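Local coordinates for protein nisin leader peptide-processing serine protease NisP (Lactococcus lactis subsp. lactis, PDB 4MZD) that probably acts as a subtilisin-like serine endopeptidase that cuts the leader peptide from the lantibiotic nisin, at residues S91-I103 with D195-Q207. Residues are numbered along the deposited sequence; the frame is centred on the assembly and turned at random.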
ATOM      1  N   SER A  91      14.166  11.285 -12.768  1.00 11.38           N
ATOM      2  CA  SER A  91      15.590  11.016 -12.704  1.00 11.47           C
ATOM      3  C   SER A  91      15.851   9.739 -11.915  1.00 10.99           C
ATOM      4  O   SER A  91      14.932   9.124 -11.373  1.00 11.61           O
ATOM      5  CB  SER A  91      16.310  12.174 -12.019  1.00 12.05           C
ATOM      6  OG  SER A  91      16.204  12.065 -10.605  1.00 12.12           O
ATOM      7  N   LYS A  92      17.123   9.363 -11.826  1.00 10.79           N
ATOM      8  CA  LYS A  92      17.528   8.193 -11.057  1.00 11.35           C
ATOM      9  C   LYS A  92      17.758   8.505  -9.583  1.00 12.04           C
ATOM     10  O   LYS A  92      18.106   7.617  -8.805  1.00 13.09           O
ATOM     11  CB  LYS A  92      18.784   7.565 -11.661  1.00 12.22           C
ATOM     12  CG  LYS A  92      18.570   6.972 -13.040  1.00 12.82           C
ATOM     13  CD  LYS A  92      17.462   5.935 -13.035  1.00 13.84           C
ATOM     14  CE  LYS A  92      17.471   5.121 -14.317  1.00 14.35           C
ATOM     15  NZ  LYS A  92      16.369   4.128 -14.344  1.00 14.85           N
ATOM     16  N   LYS A  93      17.571   9.762  -9.190  1.00 11.68           N
ATOM     17  CA  LYS A  93      17.834  10.165  -7.811  1.00 12.75           C
ATOM     18  C   LYS A  93      16.696   9.808  -6.850  1.00 12.36           C
ATOM     19  O   LYS A  93      16.915   9.670  -5.648  1.00 14.43           O
ATOM     20  CB  LYS A  93      18.119  11.665  -7.743  1.00 16.88           C
ATOM     21  CG  LYS A  93      19.422  12.083  -8.385  1.00 21.41           C
ATOM     22  CD  LYS A  93      19.661  13.572  -8.199  1.00 24.41           C
ATOM     23  CE  LYS A  93      19.534  13.986  -6.736  1.00 26.54           C
ATOM     24  NZ  LYS A  93      18.119  14.218  -6.316  1.00 27.80           N
ATOM     25  N   ILE A  94      15.491   9.655  -7.379  1.00 10.41           N
ATOM     26  CA  ILE A  94      14.307   9.376  -6.576  1.00  9.97           C
ATOM     27  C   ILE A  94      14.081   7.869  -6.502  1.00  9.22           C
ATOM     28  O   ILE A  94      14.349   7.142  -7.462  1.00 10.27           O
ATOM     29  CB  ILE A  94      13.071  10.082  -7.199  1.00 10.09           C
ATOM     30  CG1 ILE A  94      11.807   9.840  -6.378  1.00 10.83           C
ATOM     31  CG2 ILE A  94      12.845   9.632  -8.642  1.00 11.03           C
ATOM     32  CD1 ILE A  94      11.858  10.416  -4.987  1.00 11.58           C
ATOM     33  N   SER A  95      13.595   7.394  -5.359  1.00  9.13           N
ATOM     34  CA  SER A  95      13.182   6.002  -5.269  1.00  9.43           C
ATOM     35  C   SER A  95      12.036   5.828  -4.299  1.00  9.54           C
ATOM     36  O   SER A  95      11.826   6.644  -3.400  1.00 10.91           O
ATOM     37  CB  SER A  95      14.342   5.103  -4.850  1.00 10.32           C
ATOM     38  OG  SER A  95      14.817   5.470  -3.567  1.00 11.70           O
ATOM     39  N   VAL A  96      11.298   4.746  -4.502  1.00  8.47           N
ATOM     40  CA  VAL A  96      10.277   4.319  -3.561  1.00  8.06           C
ATOM     41  C   VAL A  96      10.757   3.056  -2.862  1.00  6.99           C
ATOM     42  O   VAL A  96      11.194   2.100  -3.517  1.00  7.66           O
ATOM     43  CB  VAL A  96       8.933   4.028  -4.263  1.00  8.75           C
ATOM     44  CG1 VAL A  96       7.888   3.593  -3.252  1.00  8.72           C
ATOM     45  CG2 VAL A  96       8.453   5.258  -5.044  1.00 10.26           C
ATOM     46  N   GLY A  97      10.694   3.055  -1.533  1.00  6.92           N
ATOM     47  CA  GLY A  97      10.983   1.853  -0.778  1.00  6.85           C
ATOM     48  C   GLY A  97       9.705   1.066  -0.567  1.00  6.83           C
ATOM     49  O   GLY A  97       8.740   1.593  -0.018  1.00  8.77           O
ATOM     50  N   ILE A  98       9.687  -0.184  -1.015  1.00  6.24           N
ATOM     51  CA  ILE A  98       8.481  -0.997  -0.955  1.00  6.43           C
ATOM     52  C   ILE A  98       8.591  -2.000   0.185  1.00  6.29           C
ATOM     53  O   ILE A  98       9.430  -2.906   0.145  1.00  6.93           O
ATOM     54  CB  ILE A  98       8.221  -1.754  -2.268  1.00  6.95           C
ATOM     55  CG1 ILE A  98       8.306  -0.823  -3.480  1.00  8.56           C
ATOM     56  CG2 ILE A  98       6.852  -2.434  -2.213  1.00  7.64           C
ATOM     57  CD1 ILE A  98       8.174  -1.569  -4.798  1.00  9.65           C
ATOM     58  N   ILE A  99       7.754  -1.819   1.203  1.00  6.16           N
ATOM     59  CA  ILE A  99       7.753  -2.685   2.375  1.00  6.28           C
ATOM     60  C   ILE A  99       6.609  -3.679   2.184  1.00  6.66           C
ATOM     61  O   ILE A  99       5.436  -3.334   2.324  1.00  6.85           O
ATOM     62  CB  ILE A  99       7.576  -1.853   3.652  1.00  6.77           C
ATOM     63  CG1 ILE A  99       8.762  -0.889   3.804  1.00  7.83           C
ATOM     64  CG2 ILE A  99       7.445  -2.759   4.864  1.00  7.85           C
ATOM     65  CD1 ILE A  99       8.698   0.020   5.033  1.00  8.59           C
ATOM     66  N   ASP A 100       6.953  -4.905   1.806  1.00  6.78           N
ATOM     67  CA  ASP A 100       5.947  -5.840   1.325  1.00  6.73           C
ATOM     68  C   ASP A 100       6.533  -7.251   1.309  1.00  6.42           C
ATOM     69  O   ASP A 100       7.446  -7.549   2.082  1.00  6.95           O
ATOM     70  CB  ASP A 100       5.420  -5.391  -0.050  1.00  6.92           C
ATOM     71  CG  ASP A 100       3.969  -5.765  -0.270  1.00  6.78           C
ATOM     72  OD1 ASP A 100       3.700  -6.975  -0.397  1.00  7.61           O
ATOM     73  OD2 ASP A 100       3.114  -4.855  -0.334  1.00  7.72           O
ATOM     74  N   SER A 101       6.034  -8.118   0.434  1.00  6.63           N
ATOM     75  CA  SER A 101       6.478  -9.512   0.460  1.00  6.92           C
ATOM     76  C   SER A 101       7.740  -9.796  -0.357  1.00  7.04           C
ATOM     77  O   SER A 101       8.065 -10.959  -0.586  1.00  7.98           O
ATOM     78  CB  SER A 101       5.353 -10.461   0.030  1.00  7.97           C
ATOM     79  OG  SER A 101       5.063 -10.338  -1.349  1.00  7.64           O
ATOM     80  N   GLY A 102       8.455  -8.753  -0.775  1.00  7.15           N
ATOM     81  CA  GLY A 102       9.619  -8.926  -1.622  1.00  7.58           C
ATOM     82  C   GLY A 102       9.276  -8.660  -3.072  1.00  7.31           C
ATOM     83  O   GLY A 102       8.241  -8.066  -3.377  1.00  7.57           O
ATOM     84  N   ILE A 103      10.138  -9.090  -3.984  1.00  7.48           N
ATOM     85  CA  ILE A 103       9.871  -8.869  -5.395  1.00  8.05           C
ATOM     86  C   ILE A 103      10.474  -9.993  -6.214  1.00  8.32           C
ATOM     87  O   ILE A 103      11.425 -10.643  -5.781  1.00  9.41           O
ATOM     88  CB  ILE A 103      10.443  -7.501  -5.865  1.00  8.83           C
ATOM     89  CG1 ILE A 103       9.741  -6.985  -7.131  1.00 10.15           C
ATOM     90  CG2 ILE A 103      11.962  -7.578  -6.055  1.00 10.21           C
ATOM     91  CD1 ILE A 103      10.116  -5.561  -7.497  1.00 11.33           C
ATOM     92  N   ASP A 195      16.761   5.135   6.044  1.00  9.65           N
ATOM     93  CA  ASP A 195      18.222   5.187   6.081  1.00 10.44           C
ATOM     94  C   ASP A 195      18.849   5.008   4.701  1.00 10.51           C
ATOM     95  O   ASP A 195      19.905   5.564   4.425  1.00 11.66           O
ATOM     96  CB  ASP A 195      18.776   4.153   7.059  1.00 11.66           C
ATOM     97  CG  ASP A 195      18.611   4.580   8.509  1.00 13.72           C
ATOM     98  OD1 ASP A 195      18.521   5.798   8.754  1.00 15.12           O
ATOM     99  OD2 ASP A 195      18.564   3.701   9.395  1.00 16.48           O
ATOM    100  N   ASP A 196      18.191   4.235   3.842  1.00  9.88           N
ATOM    101  CA  ASP A 196      18.680   3.997   2.489  1.00 10.33           C
ATOM    102  C   ASP A 196      18.327   5.134   1.525  1.00 10.40           C
ATOM    103  O   ASP A 196      18.645   5.064   0.339  1.00 12.07           O
ATOM    104  CB  ASP A 196      18.142   2.678   1.938  1.00 10.26           C
ATOM    105  CG  ASP A 196      18.728   1.453   2.619  1.00  9.90           C
ATOM    106  OD1 ASP A 196      19.744   1.567   3.343  1.00 11.40           O
ATOM    107  OD2 ASP A 196      18.159   0.359   2.401  1.00  9.35           O
ATOM    108  N   GLY A 197      17.647   6.164   2.025  1.00 10.52           N
ATOM    109  CA  GLY A 197      17.393   7.358   1.236  1.00 10.98           C
ATOM    110  C   GLY A 197      16.144   7.340   0.372  1.00 10.31           C
ATOM    111  O   GLY A 197      16.001   8.183  -0.514  1.00 11.67           O
ATOM    112  N   ASN A 198      15.236   6.401   0.620  1.00  9.60           N
ATOM    113  CA  ASN A 198      13.971   6.377  -0.101  1.00  8.81           C
ATOM    114  C   ASN A 198      13.071   7.482   0.412  1.00  8.93           C
ATOM    115  O   ASN A 198      12.580   7.406   1.538  1.00  9.64           O
ATOM    116  CB  ASN A 198      13.256   5.047   0.111  1.00  8.94           C
ATOM    117  CG  ASN A 198      14.027   3.884  -0.448  1.00  7.91           C
ATOM    118  OD1 ASN A 198      14.055   3.669  -1.661  1.00  8.57           O
ATOM    119  ND2 ASN A 198      14.672   3.129   0.430  1.00  8.66           N
ATOM    120  N   LYS A 199      12.811   8.494  -0.403  1.00  8.62           N
ATOM    121  CA  LYS A 199      12.020   9.612   0.093  1.00  9.81           C
ATOM    122  C   LYS A 199      10.520   9.317   0.152  1.00  9.03           C
ATOM    123  O   LYS A 199       9.780  10.051   0.812  1.00  9.63           O
ATOM    124  CB  LYS A 199      12.321  10.885  -0.688  1.00 11.58           C
ATOM    125  CG  LYS A 199      13.778  11.341  -0.533  1.00 13.86           C
ATOM    126  CD  LYS A 199      14.228  11.426   0.935  1.00 16.22           C
ATOM    127  CE  LYS A 199      15.739  11.656   1.057  1.00 17.74           C
ATOM    128  NZ  LYS A 199      16.223  11.686   2.478  1.00 18.75           N
ATOM    129  N   VAL A 200      10.085   8.250  -0.518  1.00  7.84           N
ATOM    130  CA  VAL A 200       8.720   7.754  -0.414  1.00  7.90           C
ATOM    131  C   VAL A 200       8.787   6.282  -0.026  1.00  6.77           C
ATOM    132  O   VAL A 200       9.570   5.523  -0.595  1.00  7.67           O
ATOM    133  CB  VAL A 200       7.945   7.925  -1.742  1.00  8.27           C
ATOM    134  CG1 VAL A 200       6.520   7.407  -1.601  1.00  9.09           C
ATOM    135  CG2 VAL A 200       7.964   9.391  -2.193  1.00  9.34           C
ATOM    136  N   ILE A 201       7.985   5.902   0.969  1.00  6.83           N
ATOM    137  CA  ILE A 201       7.967   4.546   1.507  1.00  7.04           C
ATOM    138  C   ILE A 201       6.532   4.027   1.430  1.00  6.88           C
ATOM    139  O   ILE A 201       5.613   4.642   1.973  1.00  8.15           O
ATOM    140  CB  ILE A 201       8.473   4.544   2.973  1.00  7.87           C
ATOM    141  CG1 ILE A 201       9.928   5.032   3.038  1.00  8.82           C
ATOM    142  CG2 ILE A 201       8.343   3.171   3.594  1.00  9.01           C
ATOM    143  CD1 ILE A 201      10.443   5.291   4.444  1.00  9.97           C
ATOM    144  N   ASN A 202       6.350   2.903   0.737  1.00  6.60           N
ATOM    145  CA  ASN A 202       5.036   2.323   0.480  1.00  6.52           C
ATOM    146  C   ASN A 202       4.773   1.143   1.398  1.00  6.27           C
ATOM    147  O   ASN A 202       5.556   0.187   1.409  1.00  6.79           O
ATOM    148  CB  ASN A 202       4.972   1.850  -0.982  1.00  6.83           C
ATOM    149  CG  ASN A 202       3.588   1.366  -1.390  1.00  6.60           C
ATOM    150  OD1 ASN A 202       2.801   2.129  -1.946  1.00  7.12           O
ATOM    151  ND2 ASN A 202       3.275   0.109  -1.097  1.00  6.78           N
ATOM    152  N   ILE A 203       3.673   1.202   2.149  1.00  6.55           N
ATOM    153  CA  ILE A 203       3.289   0.113   3.045  1.00  6.85           C
ATOM    154  C   ILE A 203       1.860  -0.359   2.727  1.00  6.67           C
ATOM    155  O   ILE A 203       0.866   0.177   3.236  1.00  7.48           O
ATOM    156  CB  ILE A 203       3.405   0.507   4.534  1.00  7.63           C
ATOM    157  CG1 ILE A 203       4.762   1.160   4.817  1.00  8.71           C
ATOM    158  CG2 ILE A 203       3.184  -0.718   5.417  1.00  8.95           C
ATOM    159  CD1 ILE A 203       4.969   1.479   6.270  1.00 11.19           C
ATOM    160  N   SER A 204       1.761  -1.380   1.881  1.00  6.60           N
ATOM    161  CA  SER A 204       0.476  -1.947   1.474  1.00  6.99           C
ATOM    162  C   SER A 204       0.042  -3.091   2.399  1.00  7.03           C
ATOM    163  O   SER A 204      -0.335  -4.174   1.944  1.00  7.67           O
ATOM    164  CB  SER A 204       0.557  -2.428   0.023  1.00  7.37           C
ATOM    165  OG  SER A 204       0.603  -1.320  -0.863  1.00  7.21           O
ATOM    166  N   ALA A 205       0.078  -2.820   3.699  1.00  6.70           N
ATOM    167  CA  ALA A 205      -0.157  -3.817   4.741  1.00  7.18           C
ATOM    168  C   ALA A 205      -0.491  -3.066   6.015  1.00  7.09           C
ATOM    169  O   ALA A 205      -0.155  -1.892   6.140  1.00  7.66           O
ATOM    170  CB  ALA A 205       1.091  -4.654   4.956  1.00  8.99           C
ATOM    171  N   GLY A 206      -1.122  -3.731   6.978  1.00  7.25           N
ATOM    172  CA  GLY A 206      -1.465  -3.058   8.214  1.00  7.80           C
ATOM    173  C   GLY A 206      -2.120  -3.978   9.216  1.00  7.75           C
ATOM    174  O   GLY A 206      -2.162  -5.197   9.036  1.00  8.09           O
ATOM    175  N   GLN A 207      -2.627  -3.381  10.289  1.00  8.05           N
ATOM    176  CA  GLN A 207      -3.264  -4.128  11.362  1.00  9.14           C
ATOM    177  C   GLN A 207      -4.101  -3.168  12.196  1.00  9.49           C
ATOM    178  O   GLN A 207      -3.824  -1.962  12.249  1.00 10.53           O
ATOM    179  CB  GLN A 207      -2.215  -4.775  12.269  1.00 10.45           C
ATOM    180  CG  GLN A 207      -1.394  -3.747  13.028  1.00 11.54           C
ATOM    181  CD  GLN A 207      -0.163  -4.317  13.715  1.00 11.31           C
ATOM    182  OE1 GLN A 207       0.951  -3.922  13.408  1.00 12.09           O
ATOM    183  NE2 GLN A 207      -0.360  -5.223  14.657  1.00 12.01           N
TER
HETATM  184  O   HOH W   1      16.619   7.465  -3.466  1.00 15.75           O
HETATM  185  O   HOH W   2      14.330   8.995  -2.928  1.00 11.06           O
HETATM  186  O   HOH W   3       3.935  -2.310   0.302  1.00  7.58           O
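I99 packs against I201 and I203 where strand 95-100 runs parallel to strand 200-203. Its CB lies 3.6 Å from the carbonyl O of N202. CG1 stands beside its own backbone N (chi1 -62°) and passes CG2 of I201. CD1 ends the chain, tight at 3.5 Å against CG2 of I201 and looser against CG1 of I203. I99 crosses I201 at a slant but lies alongside I203, the two pointing the same way.

Three backbone bonds join the strands: G97 N to V200 O, N202 N to G97 O, and I99 N to N202 O. V96 and N202 lie on the other face, where CG1 of V96 meets CB of N202 at 4.1 Å.

At the start of the pairing, OG of S95 donates to OD1 of N198 at 2.7 Å, from above the amide carbonyl plane. N198 ND2 is held by A193 O, which helps fix the amide.

At the far end the strands splay apart and a water fills in. It lies 2.7 Å from both I99 O and D100 OD2, and it accepts from N202 ND2 and S204 N. N202 ND2 also donates to S204 OG at 3.0 Å, near the amide plane, while its OD1 bonds to S360. D100 OD1 accepts from S101 N and pairs with H147 ND1, consistent with the predicted D100-H147-S353 charge relay; the S204 side chain adjoins S353.

Strand 95-100 sits between strands 169-174 and 200-210 in the central subtilisin-like sheet. Helix 183-195 packs on I99 and I203, and helix 356-370 touches I94 and N202.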